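Local coordinates for globin II, extracellular (Lumbricus terrestris, PDB 1X9F), which probably carries oxygen as a haem-binding globin subunit of the giant extracellular haemoglobin (erythrocruorin) of the earthworm, at residues B[49-54]-B[62-67]. Numbering follows the deposited sequence.
Unlike the reference sequence in segment 62-67: Asp-66 (reference Glu). With HEM (protoporphyrin IX containing Fe), chain O; CMO (carbon monoxide), chain P; PO4 (phosphate ion), chain Q.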
loop_
_atom_site.group_PDB
_atom_site.type_symbol
_atom_site.label_atom_id
_atom_site.label_comp_id
_atom_site.label_asym_id
_atom_site.label_seq_id
_atom_site.Cartn_x
_atom_site.Cartn_y
_atom_site.Cartn_z
ATOM N N LYS B 49 -32.923 39.984 25.191
ATOM C CA LYS B 49 -34.320 39.605 25.034
ATOM C C LYS B 49 -34.712 39.497 23.562
ATOM O O LYS B 49 -35.471 38.602 23.190
ATOM C CB LYS B 49 -35.242 40.586 25.770
ATOM C CG LYS B 49 -36.569 39.973 26.235
ATOM C CD LYS B 49 -36.405 39.106 27.493
ATOM C CE LYS B 49 -37.644 38.244 27.761
ATOM N NZ LYS B 49 -37.488 37.358 28.952
ATOM N N ARG B 50 -34.187 40.393 22.728
ATOM C CA ARG B 50 -34.504 40.386 21.299
ATOM C C ARG B 50 -33.919 39.166 20.590
ATOM O O ARG B 50 -34.268 38.875 19.441
ATOM C CB ARG B 50 -33.993 41.663 20.629
ATOM C CG ARG B 50 -34.443 41.831 19.185
ATOM C CD ARG B 50 -33.568 42.759 18.352
ATOM N NE ARG B 50 -32.314 42.149 17.893
ATOM C CZ ARG B 50 -32.206 41.319 16.855
ATOM N NH1 ARG B 50 -33.284 40.960 16.162
ATOM N NH2 ARG B 50 -31.013 40.840 16.513
ATOM N N VAL B 51 -33.032 38.456 21.270
ATOM C CA VAL B 51 -32.341 37.354 20.632
ATOM C C VAL B 51 -32.493 36.099 21.497
ATOM O O VAL B 51 -31.656 35.185 21.477
ATOM C CB VAL B 51 -30.879 37.760 20.280
ATOM C CG1 VAL B 51 -29.922 37.562 21.463
ATOM C CG2 VAL B 51 -30.411 37.035 19.035
ATOM N N HIS B 52 -33.597 36.083 22.248
ATOM C CA HIS B 52 -34.018 34.958 23.089
ATOM C C HIS B 52 -33.034 34.571 24.186
ATOM O O HIS B 52 -32.823 33.382 24.437
ATOM C CB HIS B 52 -34.344 33.740 22.227
ATOM C CG HIS B 52 -35.641 33.849 21.494
ATOM N ND1 HIS B 52 -35.760 34.490 20.279
ATOM C CD2 HIS B 52 -36.873 33.377 21.795
ATOM C CE1 HIS B 52 -37.012 34.413 19.867
ATOM N NE2 HIS B 52 -37.707 33.740 20.766
ATOM N N GLY B 53 -32.452 35.571 24.848
ATOM C CA GLY B 53 -31.474 35.351 25.919
ATOM C C GLY B 53 -32.001 34.556 27.100
ATOM O O GLY B 53 -31.227 34.022 27.898
ATOM N N ASP B 54 -33.320 34.473 27.204
ATOM C CA ASP B 54 -33.973 33.712 28.256
ATOM C C ASP B 54 -33.779 32.205 28.084
ATOM O O ASP B 54 -33.895 31.446 29.046
ATOM C CB ASP B 54 -35.462 34.065 28.305
ATOM C CG ASP B 54 -36.132 33.976 26.942
ATOM O OD1 ASP B 54 -35.847 34.829 26.068
ATOM O OD2 ASP B 54 -36.971 33.091 26.660
ATOM N N ILE B 62 -28.291 30.761 19.762
ATOM C CA ILE B 62 -27.084 30.106 19.275
ATOM C C ILE B 62 -26.473 30.977 18.192
ATOM O O ILE B 62 -25.272 31.250 18.213
ATOM C CB ILE B 62 -27.387 28.705 18.675
ATOM C CG1 ILE B 62 -28.136 27.802 19.661
ATOM C CG2 ILE B 62 -26.096 28.035 18.190
ATOM C CD1 ILE B 62 -27.350 27.430 20.874
ATOM N N ALA B 63 -27.310 31.393 17.242
ATOM C CA ALA B 63 -26.870 32.177 16.097
ATOM C C ALA B 63 -26.159 33.418 16.585
ATOM O O ALA B 63 -25.061 33.745 16.120
ATOM C CB ALA B 63 -28.056 32.552 15.219
ATOM N N HIS B 64 -26.789 34.082 17.546
ATOM C CA HIS B 64 -26.215 35.250 18.172
ATOM C C HIS B 64 -24.859 34.963 18.835
ATOM O O HIS B 64 -23.918 35.746 18.697
ATOM C CB HIS B 64 -27.182 35.841 19.193
ATOM C CG HIS B 64 -26.514 36.772 20.138
ATOM N ND1 HIS B 64 -26.110 38.036 19.764
ATOM C CD2 HIS B 64 -26.079 36.594 21.407
ATOM C CE1 HIS B 64 -25.498 38.614 20.781
ATOM N NE2 HIS B 64 -25.456 37.758 21.788
ATOM N N ALA B 65 -24.774 33.849 19.557
ATOM C CA ALA B 65 -23.557 33.499 20.274
ATOM C C ALA B 65 -22.446 33.102 19.304
ATOM O O ALA B 65 -21.292 33.485 19.504
ATOM C CB ALA B 65 -23.829 32.391 21.276
ATOM N N ASP B 66 -22.791 32.336 18.266
ATOM C CA ASP B 66 -21.856 32.036 17.173
ATOM C C ASP B 66 -21.383 33.350 16.529
ATOM O O ASP B 66 -20.210 33.487 16.166
ATOM C CB ASP B 66 -22.492 31.101 16.119
ATOM C CG ASP B 66 -22.163 29.611 16.341
ATOM O OD1 ASP B 66 -22.066 28.852 15.337
ATOM O OD2 ASP B 66 -21.990 29.108 17.474
ATOM N N ARG B 67 -22.293 34.312 16.408
ATOM C CA ARG B 67 -21.983 35.615 15.818
ATOM C C ARG B 67 -20.961 36.377 16.664
ATOM O O ARG B 67 -20.009 36.956 16.134
ATOM C CB ARG B 67 -23.269 36.420 15.687
ATOM C CG ARG B 67 -23.352 37.283 14.464
ATOM C CD ARG B 67 -24.764 37.469 13.931
ATOM N NE ARG B 67 -25.769 37.731 14.967
ATOM C CZ ARG B 67 -26.938 37.098 15.063
ATOM N NH1 ARG B 67 -27.274 36.164 14.179
ATOM N NH2 ARG B 67 -27.786 37.406 16.037
HETATM C CHA HEM O . -24.139 41.936 19.386
HETATM C CHB HEM O . -19.342 41.035 19.564
HETATM C CHC HEM O . -19.377 41.667 24.414
HETATM C CHD HEM O . -24.138 42.813 24.203
HETATM C C1A HEM O . -22.777 41.534 19.001
HETATM C C2A HEM O . -22.499 41.193 17.680
HETATM C C3A HEM O . -21.065 40.903 17.674
HETATM C C4A HEM O . -20.712 41.162 19.085
HETATM C CMA HEM O . -20.188 40.464 16.528
HETATM C CAA HEM O . -23.452 41.073 16.518
HETATM C CBA HEM O . -23.559 42.332 15.682
HETATM C CGA HEM O . -24.626 42.049 14.651
HETATM O O1A HEM O . -24.338 41.345 13.655
HETATM O O2A HEM O . -25.766 42.522 14.838
HETATM C C1B HEM O . -18.932 41.126 20.962
HETATM C C2B HEM O . -17.631 40.844 21.318
HETATM C C3B HEM O . -17.671 41.039 22.658
HETATM C C4B HEM O . -18.941 41.407 23.044
HETATM C CMB HEM O . -16.467 40.431 20.453
HETATM C CAB HEM O . -16.568 40.845 23.380
HETATM C CBB HEM O . -15.417 40.656 23.996
HETATM C C1C HEM O . -20.755 42.000 24.791
HETATM C C2C HEM O . -21.084 42.159 26.123
HETATM C C3C HEM O . -22.419 42.485 26.067
HETATM C C4C HEM O . -22.792 42.485 24.721
HETATM C CMC HEM O . -20.152 42.022 27.303
HETATM C CAC HEM O . -23.266 42.771 27.256
HETATM C CBC HEM O . -23.357 41.848 28.226
HETATM C C1D HEM O . -24.581 42.684 22.798
HETATM C C2D HEM O . -25.916 42.858 22.438
HETATM C C3D HEM O . -25.965 42.613 21.085
HETATM C C4D HEM O . -24.564 42.300 20.743
HETATM C CMD HEM O . -27.065 43.238 23.342
HETATM C CAD HEM O . -27.156 42.683 20.162
HETATM C CBD HEM O . -28.072 41.486 20.350
HETATM C CGD HEM O . -29.187 41.630 19.345
HETATM O O1D HEM O . -28.919 41.602 18.124
HETATM O O2D HEM O . -30.347 41.779 19.773
HETATM N NA HEM O . -21.726 41.581 19.879
HETATM N NB HEM O . -19.765 41.477 21.973
HETATM N NC HEM O . -21.753 42.214 23.891
HETATM N ND HEM O . -23.728 42.333 21.801
HETATM FE FE HEM O . -21.732 41.974 21.874
HETATM C C CMO P . -22.294 39.908 22.377
HETATM O O CMO P . -23.088 39.108 22.937
HETATM P P PO4 Q . -32.442 39.466 13.193
HETATM O O1 PO4 Q . -33.852 39.856 13.602
HETATM O O2 PO4 Q . -31.530 39.451 14.406
HETATM O O3 PO4 Q . -31.908 40.474 12.195
HETATM O O4 PO4 Q . -32.497 38.086 12.569
#
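Val-51 and His-64 meet on the distal side of the haem pocket, where the loop before helix 59-77 packs against that helix, the E helix of the globin fold. The valine reaches over one face of the imidazole: CG1 lies 4.0 Å from the centroid of the His-64 ring, 24° off its normal, a CH-pi contact. The other branch of Val-51, CG2, presses on CB of His-64 at 3.4 Å and skirts the edge of the Arg-67 guanidinium. With CG anti to the backbone N (chi1 163°), the His-64 ring turns toward the ligand, and NE2 donates a weak, bent hydrogen bond to O of carbon monoxide (3.0 Å). An alanine in place of His-64 would probably leave the ligand oxygen without this donor and Val-51 CG1 without its ring face. Beside the valine, Arg-50 grips one haem propionate through two bonds, NE to O2D at 2.7 Å and a nearly straight NH2 to O1D (172°). Its NH1 and NH2 also hydrogen-bond a phosphate, probably from the crystallisation liquor, which His-97 of the Globin III chain also hydrogen-bonds. Apolar packing by Val-51 thus probably helps hold the distal histidine ring, while Arg-50 adds a polar hold on the propionate, which probably offsets its charge.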